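Local coordinates for protein pngf-ii (Elizabethkingia meningoseptica, PDB 4R4X) that acts as a peptide:N-glycosidase (PNGase), an enzyme that removes N-linked glycans from glycoproteins, at residues D45-V50 with K182-T187; G92-Y97 with L134-V139; D205-R210 with I217-K222; I332-P337 with P496-L501; A433-V438 with I515-P520. All coordinates share one frame; numbering follows the deposited sequence.

Contact 1: residues D45-V50 with K182-T187; sequences DFPFEV and KSRFIT
Pro47, which follows a cis peptide bond, faces a type I beta turn running from Lys182 to Phe185, and the backbones come nearest at the CA atoms of Pro47 and Ser183, 6.8 Å apart. No hydrogen bond crosses the contact. The proline ring does the touching from one side. The two central residues of the turn, Ser183 and Arg184, meet it from the other. The CB atom of Pro47 lies 3.5 Å from OG of Ser183. OG meets the ring carbons by van der Waals packing; its hydrogen bond goes to Ile180 O. Arg184 is extended from CG to NE (chi2 -174°, chi3 178°), which carries its flat end to the proline. The two side chains cross at about a right angle. Pro47 CG sits over the centre of one guanidinium face, 3.7 Å from Arg184 CZ. Glu49 OE2 is 6.2 Å from Arg184 NH2, so any attraction between the charges is probably weak. This small surface contact packs the loop leading to strand 48-54 of the N-terminal domain against the turn between helix 173-182 and strand 186-196, where the chain passes to the PNGase F region. Strand 48-54 pairs with strand 59-65; Ser183 touches Leu66, just beyond the latter.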
# COMPACT_ATOMS: atom_id res chain seq x y z
N ASP A 45 9.31 -9.94 20.24
CA ASP A 45 8.49 -8.91 19.61
C ASP A 45 7.25 -9.49 18.94
O ASP A 45 7.27 -10.61 18.45
CB ASP A 45 9.33 -8.17 18.56
CG ASP A 45 10.42 -7.32 19.19
OD1 ASP A 45 10.11 -6.49 20.07
OD2 ASP A 45 11.59 -7.48 18.79
N PHE A 46 6.17 -8.71 18.89
CA PHE A 46 4.96 -9.15 18.16
C PHE A 46 5.14 -8.95 16.65
O PHE A 46 5.81 -8.03 16.24
CB PHE A 46 3.74 -8.37 18.61
CG PHE A 46 3.47 -8.45 20.07
CD1 PHE A 46 3.02 -9.63 20.64
CD2 PHE A 46 3.64 -7.33 20.89
CE1 PHE A 46 2.76 -9.70 22.00
CE2 PHE A 46 3.37 -7.40 22.24
CZ PHE A 46 2.93 -8.58 22.80
N PRO A 47 4.57 -9.84 15.82
CA PRO A 47 3.84 -11.05 16.18
C PRO A 47 4.80 -12.19 16.44
O PRO A 47 5.85 -12.25 15.82
CB PRO A 47 3.02 -11.33 14.93
CG PRO A 47 3.88 -10.86 13.81
CD PRO A 47 4.67 -9.68 14.36
N PHE A 48 4.47 -13.08 17.37
CA PHE A 48 5.22 -14.29 17.57
C PHE A 48 4.27 -15.47 17.75
O PHE A 48 3.09 -15.28 18.03
CB PHE A 48 6.24 -14.17 18.72
CG PHE A 48 5.63 -13.98 20.08
CD1 PHE A 48 5.16 -15.04 20.81
CD2 PHE A 48 5.59 -12.71 20.66
CE1 PHE A 48 4.63 -14.86 22.08
CE2 PHE A 48 5.05 -12.52 21.92
CZ PHE A 48 4.59 -13.61 22.64
N GLU A 49 4.78 -16.68 17.53
CA GLU A 49 3.96 -17.88 17.58
C GLU A 49 4.48 -18.94 18.53
O GLU A 49 5.69 -19.10 18.75
CB GLU A 49 3.82 -18.50 16.21
CG GLU A 49 2.99 -17.69 15.24
CD GLU A 49 2.99 -18.35 13.88
OE1 GLU A 49 2.12 -19.24 13.66
OE2 GLU A 49 3.87 -18.00 13.07
N VAL A 50 3.53 -19.70 19.04
CA VAL A 50 3.80 -20.87 19.86
C VAL A 50 2.95 -22.03 19.32
O VAL A 50 1.87 -21.82 18.77
CB VAL A 50 3.42 -20.51 21.32
CG1 VAL A 50 2.93 -21.69 22.12
CG2 VAL A 50 4.57 -19.79 22.01
N LYS A 182 -1.44 -8.69 8.90
CA LYS A 182 -1.96 -7.34 9.16
C LYS A 182 -1.43 -6.73 10.46
O LYS A 182 -1.41 -5.51 10.59
CB LYS A 182 -3.50 -7.33 9.14
CG LYS A 182 -4.05 -7.35 7.73
CD LYS A 182 -5.51 -7.69 7.67
CE LYS A 182 -6.00 -7.74 6.22
NZ LYS A 182 -7.34 -8.38 6.18
N SER A 183 -0.98 -7.55 11.40
CA SER A 183 -0.43 -7.05 12.65
C SER A 183 0.98 -6.43 12.48
O SER A 183 1.49 -5.76 13.37
CB SER A 183 -0.37 -8.19 13.70
OG SER A 183 0.74 -9.05 13.49
N ARG A 184 1.58 -6.65 11.31
CA ARG A 184 2.94 -6.17 11.07
C ARG A 184 2.99 -4.71 10.63
O ARG A 184 4.06 -4.13 10.53
CB ARG A 184 3.61 -7.05 10.01
CG ARG A 184 3.69 -8.50 10.37
CD ARG A 184 4.49 -9.28 9.35
NE ARG A 184 4.63 -10.70 9.70
CZ ARG A 184 5.55 -11.22 10.51
NH1 ARG A 184 6.45 -10.46 11.12
NH2 ARG A 184 5.55 -12.52 10.72
N PHE A 185 1.84 -4.12 10.31
CA PHE A 185 1.84 -2.76 9.80
C PHE A 185 0.54 -2.10 10.17
O PHE A 185 -0.35 -2.75 10.73
CB PHE A 185 2.08 -2.72 8.29
CG PHE A 185 1.01 -3.39 7.47
CD1 PHE A 185 1.00 -4.77 7.29
CD2 PHE A 185 -0.00 -2.64 6.88
CE1 PHE A 185 0.01 -5.38 6.52
CE2 PHE A 185 -0.99 -3.26 6.12
CZ PHE A 185 -0.98 -4.62 5.95
N ILE A 186 0.42 -0.82 9.85
CA ILE A 186 -0.77 -0.05 10.19
C ILE A 186 -1.63 0.20 8.96
O ILE A 186 -1.14 0.74 7.97
CB ILE A 186 -0.37 1.29 10.79
CG1 ILE A 186 0.41 1.07 12.09
CG2 ILE A 186 -1.59 2.16 11.03
CD1 ILE A 186 1.18 2.28 12.56
N THR A 187 -2.91 -0.14 9.06
CA THR A 187 -3.88 0.17 8.01
C THR A 187 -4.76 1.29 8.52
O THR A 187 -5.24 1.22 9.66
CB THR A 187 -4.74 -1.06 7.65
OG1 THR A 187 -3.88 -2.06 7.12
CG2 THR A 187 -5.79 -0.73 6.60

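Contact 2: residues G92-Y97 with L134-V139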
# COMPACT_ATOMS: atom_id res chain seq x y z
N GLY A 92 22.11 -44.29 16.94
CA GLY A 92 23.18 -43.69 17.69
C GLY A 92 22.68 -43.20 19.02
O GLY A 92 21.66 -43.67 19.52
N LYS A 93 23.43 -42.27 19.60
CA LYS A 93 23.00 -41.59 20.81
C LYS A 93 23.18 -40.09 20.69
O LYS A 93 24.14 -39.60 20.07
CB LYS A 93 23.80 -42.11 22.01
CG LYS A 93 23.39 -43.46 22.51
CD LYS A 93 24.36 -43.87 23.59
CE LYS A 93 23.92 -45.09 24.36
NZ LYS A 93 23.09 -44.68 25.53
N ILE A 94 22.23 -39.35 21.29
CA ILE A 94 22.35 -37.92 21.48
C ILE A 94 22.05 -37.64 22.95
O ILE A 94 21.01 -38.07 23.47
CB ILE A 94 21.39 -37.14 20.56
CG1 ILE A 94 21.82 -37.34 19.10
CG2 ILE A 94 21.35 -35.65 20.93
CD1 ILE A 94 20.87 -36.75 18.08
N LEU A 95 22.98 -36.95 23.61
CA LEU A 95 22.88 -36.65 25.04
C LEU A 95 22.57 -37.85 25.89
O LEU A 95 21.84 -37.76 26.88
CB LEU A 95 21.81 -35.58 25.25
CG LEU A 95 22.07 -34.28 24.49
CD1 LEU A 95 20.91 -33.34 24.75
CD2 LEU A 95 23.41 -33.62 24.84
N GLY A 96 23.11 -39.00 25.48
CA GLY A 96 22.92 -40.22 26.23
C GLY A 96 21.65 -40.99 25.93
O GLY A 96 21.43 -42.04 26.54
N TYR A 97 20.82 -40.49 25.00
CA TYR A 97 19.56 -41.14 24.59
C TYR A 97 19.70 -41.88 23.27
O TYR A 97 20.27 -41.37 22.31
CB TYR A 97 18.44 -40.08 24.48
CG TYR A 97 18.18 -39.37 25.80
CD1 TYR A 97 17.56 -40.04 26.85
CD2 TYR A 97 18.61 -38.07 26.01
CE1 TYR A 97 17.33 -39.43 28.06
CE2 TYR A 97 18.39 -37.45 27.24
CZ TYR A 97 17.76 -38.15 28.25
OH TYR A 97 17.54 -37.55 29.47
N LEU A 134 10.65 -38.27 20.57
CA LEU A 134 11.26 -37.00 20.92
C LEU A 134 12.42 -36.73 19.97
O LEU A 134 13.45 -37.40 20.03
CB LEU A 134 11.72 -37.01 22.38
CG LEU A 134 12.57 -35.81 22.81
CD1 LEU A 134 11.81 -34.49 22.64
CD2 LEU A 134 13.01 -36.03 24.24
N VAL A 135 12.24 -35.74 19.10
CA VAL A 135 13.22 -35.40 18.10
C VAL A 135 14.34 -34.62 18.75
O VAL A 135 14.11 -33.54 19.30
CB VAL A 135 12.60 -34.58 16.95
CG1 VAL A 135 13.65 -34.13 15.96
CG2 VAL A 135 11.53 -35.40 16.23
N LEU A 136 15.56 -35.14 18.68
CA LEU A 136 16.72 -34.49 19.29
C LEU A 136 17.66 -33.82 18.29
O LEU A 136 18.55 -33.07 18.70
CB LEU A 136 17.49 -35.48 20.17
CG LEU A 136 16.70 -36.01 21.36
CD1 LEU A 136 17.60 -37.00 22.10
CD2 LEU A 136 16.24 -34.87 22.28
N LYS A 137 17.47 -34.07 17.01
CA LYS A 137 18.27 -33.44 15.98
C LYS A 137 17.53 -33.49 14.64
O LYS A 137 16.96 -34.53 14.27
CB LYS A 137 19.59 -34.18 15.82
CG LYS A 137 20.51 -33.63 14.74
CD LYS A 137 21.88 -34.30 14.87
CE LYS A 137 22.72 -34.10 13.62
NZ LYS A 137 23.99 -34.88 13.76
N THR A 138 17.55 -32.36 13.92
CA THR A 138 17.08 -32.30 12.53
C THR A 138 18.19 -31.76 11.64
O THR A 138 18.97 -30.90 12.06
CB THR A 138 15.85 -31.40 12.35
OG1 THR A 138 16.20 -30.05 12.68
CG2 THR A 138 14.72 -31.88 13.25
N VAL A 139 18.27 -32.27 10.42
CA VAL A 139 19.24 -31.82 9.44
C VAL A 139 18.49 -31.55 8.15
O VAL A 139 17.84 -32.45 7.59
CB VAL A 139 20.34 -32.86 9.17
CG1 VAL A 139 21.42 -32.26 8.27
CG2 VAL A 139 20.93 -33.36 10.47
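Ile94 reaches across the contact and is the residue that touches both Leu136 and Lys137. Its CB lies 4.1 Å from Leu136 CD1. The CG2 branch is anti to the backbone N (chi1 -66° for CG1) and packs 3.9 Å from Leu136 CB. The side chains of Ile94 and Leu136 run antiparallel, one passing alongside the other. The other branch runs out through CG1 to CD1. This tip meets Lys137 CB at 3.7 Å, and the two side chains cross at about a right angle. Lys137 CD is also near the Ile94 tip, but the rest of the lysine leads away.

Ile94 ends strand 86-94 and opens a type I' turn to Tyr97, which closes a hairpin with strand 97-106. Tyr97 N bonds to Ile94 O at 2.9 Å, and Ile94 N bonds to Tyr97 O at 3.0 Å. On the other side, Leu136 and Lys137 form a classic beta bulge opposite Trp114, in strand 109-116. Both bulge side chains start out toward the hairpin. Leu136 CD1 fits into the turn end, 3.8 Å from Ile94 O and 4.0 Å from Tyr97 CB. Tyr97 also packs on Thr116 and Val151, while Ile94 and Leu136 both touch Val99.

Contact 3: residues D205-R210 with I217-K222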
# COMPACT_ATOMS: atom_id res chain seq x y z
N ASP A 205 -23.58 12.64 4.74
CA ASP A 205 -24.11 12.09 5.99
C ASP A 205 -23.12 12.50 7.09
O ASP A 205 -22.29 13.36 6.88
CB ASP A 205 -24.33 10.56 5.90
CG ASP A 205 -23.05 9.79 5.51
OD1 ASP A 205 -22.05 9.89 6.25
OD2 ASP A 205 -23.07 9.07 4.49
N GLN A 206 -23.21 11.90 8.27
CA GLN A 206 -22.39 12.39 9.37
C GLN A 206 -20.91 12.00 9.31
O GLN A 206 -20.07 12.63 9.96
CB GLN A 206 -23.00 11.99 10.71
CG GLN A 206 -23.93 13.03 11.32
CD GLN A 206 -24.06 12.80 12.81
OE1 GLN A 206 -23.38 13.43 13.62
NE2 GLN A 206 -24.87 11.83 13.18
N VAL A 207 -20.59 10.98 8.50
CA VAL A 207 -19.24 10.46 8.35
C VAL A 207 -18.62 10.87 7.01
O VAL A 207 -17.49 11.36 6.98
CB VAL A 207 -19.24 8.91 8.49
CG1 VAL A 207 -17.84 8.36 8.31
CG2 VAL A 207 -19.79 8.49 9.84
N ILE A 208 -19.36 10.71 5.92
CA ILE A 208 -18.88 11.06 4.58
C ILE A 208 -19.57 12.30 4.01
O ILE A 208 -20.80 12.34 3.87
CB ILE A 208 -19.12 9.88 3.63
CG1 ILE A 208 -18.40 8.65 4.18
CG2 ILE A 208 -18.63 10.22 2.21
CD1 ILE A 208 -18.45 7.44 3.29
N GLN A 209 -18.78 13.30 3.65
CA GLN A 209 -19.28 14.45 2.92
C GLN A 209 -19.22 14.17 1.42
O GLN A 209 -18.25 13.55 0.93
CB GLN A 209 -18.48 15.69 3.28
CG GLN A 209 -18.49 15.98 4.78
CD GLN A 209 -17.47 17.04 5.17
OE1 GLN A 209 -16.55 16.78 5.93
NE2 GLN A 209 -17.65 18.21 4.67
N ARG A 210 -20.22 14.65 0.70
CA ARG A 210 -20.30 14.41 -0.74
C ARG A 210 -20.50 15.71 -1.47
O ARG A 210 -21.36 16.51 -1.12
CB ARG A 210 -21.45 13.46 -1.08
CG ARG A 210 -21.42 12.17 -0.29
CD ARG A 210 -22.39 11.12 -0.85
NE ARG A 210 -22.10 9.82 -0.22
CZ ARG A 210 -22.41 9.50 1.03
NH1 ARG A 210 -22.05 8.32 1.52
NH2 ARG A 210 -23.07 10.36 1.83
N ILE A 217 -16.25 12.28 -2.80
CA ILE A 217 -16.50 11.85 -1.43
C ILE A 217 -15.30 12.20 -0.54
O ILE A 217 -14.13 12.02 -0.94
CB ILE A 217 -16.85 10.34 -1.32
CG1 ILE A 217 -15.73 9.46 -1.89
CG2 ILE A 217 -18.15 10.05 -2.07
CD1 ILE A 217 -16.05 7.98 -1.86
N LEU A 218 -15.58 12.66 0.68
CA LEU A 218 -14.54 13.23 1.54
C LEU A 218 -14.77 12.86 3.00
O LEU A 218 -15.91 12.83 3.44
CB LEU A 218 -14.59 14.76 1.41
CG LEU A 218 -13.40 15.52 1.99
CD1 LEU A 218 -12.23 15.39 1.05
CD2 LEU A 218 -13.68 17.00 2.19
N LYS A 219 -13.71 12.59 3.75
CA LYS A 219 -13.85 12.44 5.19
C LYS A 219 -12.60 12.93 5.91
O LYS A 219 -11.57 13.21 5.28
CB LYS A 219 -14.16 11.00 5.59
CG LYS A 219 -13.10 9.99 5.29
CD LYS A 219 -13.23 8.70 6.13
CE LYS A 219 -14.60 8.09 6.10
NZ LYS A 219 -14.66 6.81 6.85
N LYS A 220 -12.73 13.06 7.22
CA LYS A 220 -11.59 13.38 8.07
C LYS A 220 -11.04 12.07 8.62
O LYS A 220 -11.82 11.20 9.07
CB LYS A 220 -12.00 14.28 9.24
CG LYS A 220 -12.38 15.69 8.85
CD LYS A 220 -12.49 16.63 10.06
CE LYS A 220 -13.48 16.10 11.09
NZ LYS A 220 -14.08 17.17 11.95
N VAL A 221 -9.73 11.89 8.55
CA VAL A 221 -9.09 10.72 9.12
C VAL A 221 -7.86 11.12 9.94
O VAL A 221 -7.10 12.02 9.55
CB VAL A 221 -8.69 9.66 8.05
CG1 VAL A 221 -9.89 9.26 7.23
CG2 VAL A 221 -7.61 10.16 7.13
N LYS A 222 -7.67 10.47 11.08
CA LYS A 222 -6.54 10.77 11.93
C LYS A 222 -5.33 9.90 11.56
O LYS A 222 -5.42 8.70 11.54
CB LYS A 222 -6.91 10.62 13.42
CG LYS A 222 -5.74 10.93 14.36
CD LYS A 222 -5.05 12.26 14.02
CE LYS A 222 -4.06 12.70 15.10
NZ LYS A 222 -2.84 11.85 15.11
O HOH W 1 -15.40 12.39 8.63
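Gln209 and Leu218 form a hydrogen-bonded antiparallel pair in a beta hairpin, strands 209-211 and 216-222, at one end of a nine-stranded antiparallel sheet. Two backbone bonds close the pair. Gln209 N donates to Leu218 O at 2.9 Å, and Leu218 N to Gln209 O at 2.8 Å. The next pair, Arg210 with Ile217, is non-hydrogen-bonded, and Ile217 CA makes a CA-H...O contact with Gln209 O.

Apolar packing is made by Ile208 and Ile217, side by side and pointing the same way, with Ile208 CG2 4.0 Å from Ile217 CB. The aliphatic part of Lys219 lies alongside Val207 in the same manner. The lysine bends at chi3 (51°), which brings CE to 3.9 Å from Val207 CG1. Its NZ goes on to bond to Val190 O.

The charged group is built round Asp205. Its OD1 accepts from Val207 N, an Asx turn, and from Ile208 N, which extends it to an Asx motif. Its OD2 takes both NH1 and NH2 of Arg210, the latter at 3.0 Å in a salt bridge. Ile208 CG2 sits over one face of that guanidinium. Arg210 also binds Glu194 and Lys203 O, so several acceptors fix its rotation.

Beyond the last backbone pair a water continues the connection. It donates to Val207 O at 2.9 Å and accepts from Lys220 N at 3.1 Å.

Contact 4: residues I332-P337 with P496-L501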
# COMPACT_ATOMS: atom_id res chain seq x y z
N ILE A 332 3.48 6.64 -1.47
CA ILE A 332 3.40 8.08 -1.23
C ILE A 332 4.33 8.52 -0.08
O ILE A 332 4.06 9.53 0.58
CB ILE A 332 1.95 8.52 -0.94
CG1 ILE A 332 1.30 7.64 0.12
CG2 ILE A 332 1.11 8.50 -2.21
CD1 ILE A 332 -0.02 8.23 0.61
N THR A 333 5.43 7.80 0.10
CA THR A 333 6.39 8.00 1.23
C THR A 333 6.89 9.43 1.32
O THR A 333 7.00 9.99 2.41
CB THR A 333 7.56 6.98 1.11
OG1 THR A 333 7.02 5.65 1.24
CG2 THR A 333 8.64 7.21 2.17
N GLU A 334 7.12 10.06 0.16
CA GLU A 334 7.55 11.46 0.12
C GLU A 334 6.54 12.51 0.66
O GLU A 334 6.92 13.66 0.91
CB GLU A 334 8.01 11.84 -1.33
CG GLU A 334 6.91 12.21 -2.32
CD GLU A 334 6.21 11.03 -2.98
OE1 GLU A 334 6.29 9.89 -2.47
OE2 GLU A 334 5.56 11.23 -4.03
N LEU A 335 5.27 12.14 0.82
CA LEU A 335 4.28 13.07 1.39
C LEU A 335 4.12 12.93 2.90
O LEU A 335 3.25 13.58 3.51
CB LEU A 335 2.92 12.88 0.68
CG LEU A 335 2.94 13.11 -0.83
CD1 LEU A 335 1.60 12.78 -1.46
CD2 LEU A 335 3.36 14.55 -1.12
N ARG A 336 4.95 12.09 3.50
CA ARG A 336 4.98 11.89 4.94
C ARG A 336 4.90 13.21 5.76
O ARG A 336 4.09 13.31 6.66
CB ARG A 336 6.22 11.07 5.34
CG ARG A 336 6.27 10.72 6.83
CD ARG A 336 7.62 10.18 7.27
NE ARG A 336 8.63 11.23 7.15
CZ ARG A 336 8.74 12.26 7.99
NH1 ARG A 336 7.95 12.38 9.06
NH2 ARG A 336 9.67 13.17 7.75
N PRO A 337 5.70 14.24 5.41
CA PRO A 337 5.64 15.50 6.17
C PRO A 337 4.27 16.19 6.16
O PRO A 337 3.95 16.89 7.10
CB PRO A 337 6.69 16.38 5.49
CG PRO A 337 7.63 15.40 4.87
CD PRO A 337 6.75 14.28 4.38
N PRO A 496 3.78 9.91 -10.86
CA PRO A 496 4.48 11.20 -10.80
C PRO A 496 5.87 11.08 -11.36
O PRO A 496 6.45 9.99 -11.32
CB PRO A 496 4.59 11.50 -9.30
CG PRO A 496 3.59 10.61 -8.64
CD PRO A 496 3.39 9.42 -9.53
N VAL A 497 6.39 12.17 -11.90
CA VAL A 497 7.81 12.26 -12.13
C VAL A 497 8.40 13.19 -11.08
O VAL A 497 7.71 14.09 -10.56
CB VAL A 497 8.12 12.72 -13.56
CG1 VAL A 497 7.47 11.77 -14.58
CG2 VAL A 497 7.72 14.16 -13.78
N TYR A 498 9.65 12.95 -10.75
CA TYR A 498 10.34 13.68 -9.70
C TYR A 498 11.44 14.49 -10.35
O TYR A 498 12.49 13.95 -10.68
CB TYR A 498 10.88 12.70 -8.69
CG TYR A 498 9.74 12.04 -7.99
CD1 TYR A 498 9.09 12.66 -6.92
CD2 TYR A 498 9.26 10.82 -8.45
CE1 TYR A 498 8.00 12.06 -6.31
CE2 TYR A 498 8.16 10.23 -7.85
CZ TYR A 498 7.56 10.84 -6.78
OH TYR A 498 6.48 10.23 -6.19
N ILE A 499 11.18 15.77 -10.54
CA ILE A 499 12.06 16.62 -11.35
C ILE A 499 13.05 17.30 -10.42
O ILE A 499 12.67 18.09 -9.55
CB ILE A 499 11.26 17.67 -12.13
CG1 ILE A 499 10.33 16.96 -13.12
CG2 ILE A 499 12.17 18.68 -12.82
CD1 ILE A 499 9.34 17.86 -13.79
N ASN A 500 14.32 17.00 -10.61
CA ASN A 500 15.37 17.60 -9.79
C ASN A 500 15.51 19.09 -10.07
O ASN A 500 15.63 19.49 -11.22
CB ASN A 500 16.69 16.87 -10.01
CG ASN A 500 16.76 15.53 -9.29
OD1 ASN A 500 16.02 15.28 -8.35
ND2 ASN A 500 17.65 14.66 -9.74
N LEU A 501 15.44 19.91 -9.03
CA LEU A 501 15.57 21.37 -9.18
C LEU A 501 16.90 21.91 -8.64
O LEU A 501 17.16 23.13 -8.74
CB LEU A 501 14.42 22.06 -8.48
CG LEU A 501 13.02 21.71 -8.95
CD1 LEU A 501 12.03 22.43 -8.05
CD2 LEU A 501 12.83 22.10 -10.42
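Glu334 and Tyr498 meet through a single polar contact. Tyr498 OH donates to Glu334 OE2 over 2.6 Å. This is the tight part. The oxygen lies at the ring edge, in the ring plane, while the hydroxyl approaches it from above the carboxylate plane, 56° out. The ring atoms CE1 and CZ of Tyr498 also come to 3.4 Å from Glu334 OE2. The two flat groups stand 76° apart, and the side chains cross at about a right angle. The carboxylate reaches this place because the glutamate chain bends at chi2 (-82°). Glu334 is buried, and its OE2 also forms a salt bridge with Arg422 NE. Two donors therefore grip one oxygen, which probably favours the charged form of the acid. Leu535 packs against both Glu334 and Tyr498.

The loose side is the rest. The backbones stay well separated, with the nearest CA atoms, those of Glu334 and Tyr498, 10.4 Å apart. Tyr498 lies on the solvent side.

Glu334 belongs to the short 3-10 turn 333-335, which follows strand 326-331. Tyr498 stands on strand 493-504, which pairs with strand 416-428. The bond thus links the N-terminal and C-terminal PNGase F regions, consistent with the paired eight-stranded jelly rolls known for PNGase F.

Contact 5: residues A433-V438 with I515-P520; sequences AGDEFV and IPQGAP
Two loops of the C-terminal PNGase F region meet where Asp435 reaches Gly518. Segment 433-438 lies between strands 416-428 and 442-446, and segment 515-520 between strands 507-514 and 527-537. Gly518 N donates to Asp435 OD2 at 2.8 Å, with an N-H...O angle of 161°. The donor comes from the syn side of the carboxylate, 26° out of its plane. With CG anti to the carbonyl carbon (chi1 -73°), the carboxylate of Asp435 is carried out to the backbone N of Gly518. The same OD2 lies 3.4 Å from Gln517 CA. It also accepts from Trp528 NE1, in strand 527-537.

Pro516 is the centre of an inverse gamma turn just before this site. Its carbonyl O accepts from Lys440 NZ, and that ammonium group also forms a salt bridge with Asp435 OD1. One lysine therefore ties both loops together, and both oxygens of the aspartate are engaged. The amide of Gln517 turns to a third loop, bonding to Thr398 O and Phe400 N.

Near the start of segment 433-438 a water makes a second bridge. It donates to Ala433 O at 3.1 Å and to Ala519 O at 2.7 Å.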
# COMPACT_ATOMS: atom_id res chain seq x y z
N ALA A 433 -7.02 14.61 -33.10
CA ALA A 433 -6.11 15.77 -32.99
C ALA A 433 -6.27 16.45 -31.66
O ALA A 433 -5.99 17.64 -31.54
CB ALA A 433 -6.42 16.78 -34.11
N GLY A 434 -6.77 15.74 -30.65
CA GLY A 434 -6.88 16.30 -29.30
C GLY A 434 -5.72 15.83 -28.45
O GLY A 434 -5.09 14.81 -28.75
N ASP A 435 -5.43 16.56 -27.37
CA ASP A 435 -4.22 16.30 -26.62
C ASP A 435 -4.25 14.99 -25.78
O ASP A 435 -3.24 14.62 -25.23
CB ASP A 435 -3.84 17.49 -25.76
CG ASP A 435 -3.29 18.65 -26.58
OD1 ASP A 435 -3.01 18.47 -27.80
OD2 ASP A 435 -3.12 19.75 -25.99
N GLU A 436 -5.39 14.30 -25.69
CA GLU A 436 -5.38 12.93 -25.15
C GLU A 436 -4.49 12.05 -26.05
O GLU A 436 -3.80 11.15 -25.57
CB GLU A 436 -6.79 12.33 -25.14
CG GLU A 436 -6.86 10.88 -24.68
CD GLU A 436 -8.28 10.37 -24.49
OE1 GLU A 436 -9.24 11.19 -24.57
OE2 GLU A 436 -8.47 9.13 -24.29
N PHE A 437 -4.54 12.31 -27.36
CA PHE A 437 -3.98 11.40 -28.34
C PHE A 437 -2.78 11.91 -29.13
O PHE A 437 -2.24 11.17 -29.98
CB PHE A 437 -5.07 10.93 -29.31
CG PHE A 437 -6.15 10.13 -28.65
CD1 PHE A 437 -5.87 8.86 -28.12
CD2 PHE A 437 -7.46 10.63 -28.55
CE1 PHE A 437 -6.88 8.12 -27.51
CE2 PHE A 437 -8.46 9.90 -27.94
CZ PHE A 437 -8.16 8.64 -27.40
N VAL A 438 -2.35 13.14 -28.85
CA VAL A 438 -1.18 13.71 -29.51
C VAL A 438 -0.13 14.10 -28.47
O VAL A 438 -0.43 14.80 -27.51
CB VAL A 438 -1.56 15.01 -30.26
CG1 VAL A 438 -0.36 15.58 -31.00
CG2 VAL A 438 -2.75 14.78 -31.19
N ILE A 515 2.94 24.31 -21.91
CA ILE A 515 2.58 23.16 -22.75
C ILE A 515 1.90 23.72 -24.01
O ILE A 515 1.01 24.57 -23.87
CB ILE A 515 1.56 22.24 -22.01
CG1 ILE A 515 2.12 21.81 -20.66
CG2 ILE A 515 1.20 21.02 -22.83
CD1 ILE A 515 1.09 21.11 -19.78
N PRO A 516 2.30 23.28 -25.23
CA PRO A 516 1.68 23.78 -26.47
C PRO A 516 0.33 23.10 -26.71
O PRO A 516 0.21 22.18 -27.54
CB PRO A 516 2.71 23.43 -27.55
CG PRO A 516 3.44 22.27 -27.01
CD PRO A 516 3.40 22.35 -25.51
N GLN A 517 -0.66 23.57 -25.96
CA GLN A 517 -2.00 22.99 -25.93
C GLN A 517 -2.60 23.03 -27.31
O GLN A 517 -2.44 24.02 -28.04
CB GLN A 517 -2.86 23.78 -24.96
CG GLN A 517 -4.29 23.29 -24.76
CD GLN A 517 -4.95 24.10 -23.67
OE1 GLN A 517 -4.71 23.86 -22.48
NE2 GLN A 517 -5.77 25.06 -24.07
N GLY A 518 -3.30 21.97 -27.68
CA GLY A 518 -3.85 21.86 -29.03
C GLY A 518 -5.08 22.74 -29.16
O GLY A 518 -5.73 23.09 -28.16
N ALA A 519 -5.41 23.10 -30.41
CA ALA A 519 -6.55 23.97 -30.73
C ALA A 519 -7.87 23.21 -30.58
O ALA A 519 -7.89 21.98 -30.76
CB ALA A 519 -6.43 24.50 -32.15
N PRO A 520 -8.96 23.91 -30.22
CA PRO A 520 -10.26 23.23 -30.12
C PRO A 520 -10.78 22.76 -31.48
O PRO A 520 -10.31 23.20 -32.51
CB PRO A 520 -11.19 24.29 -29.52
CG PRO A 520 -10.46 25.60 -29.61
CD PRO A 520 -9.00 25.30 -29.72
O HOH W 2 -6.48 19.99 -29.65

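How the contacts relate
Contact 2 falls, in sequence, between the two segments of contact 1. Contact 3 follows. Contacts 4 and 5 come last, and their segments alternate along the chain. Contacts 1 and 2 have centres about 33 Å apart. Contact 2 lies within the N-terminal domain, while contact 1 ties that domain to the start of strand 186-196. Contacts 3 and 4 share the nine-stranded antiparallel sheet, through its edge strand 209-211, the neighbouring strand 216-222, and strand 493-504. Their centres are about 26 Å apart. Contact 5 lies about 77 Å from contact 2, centre to centre, which reflects an elongated molecule. The centres of contacts 4 and 5 are about 27 Å apart, and the two do not touch.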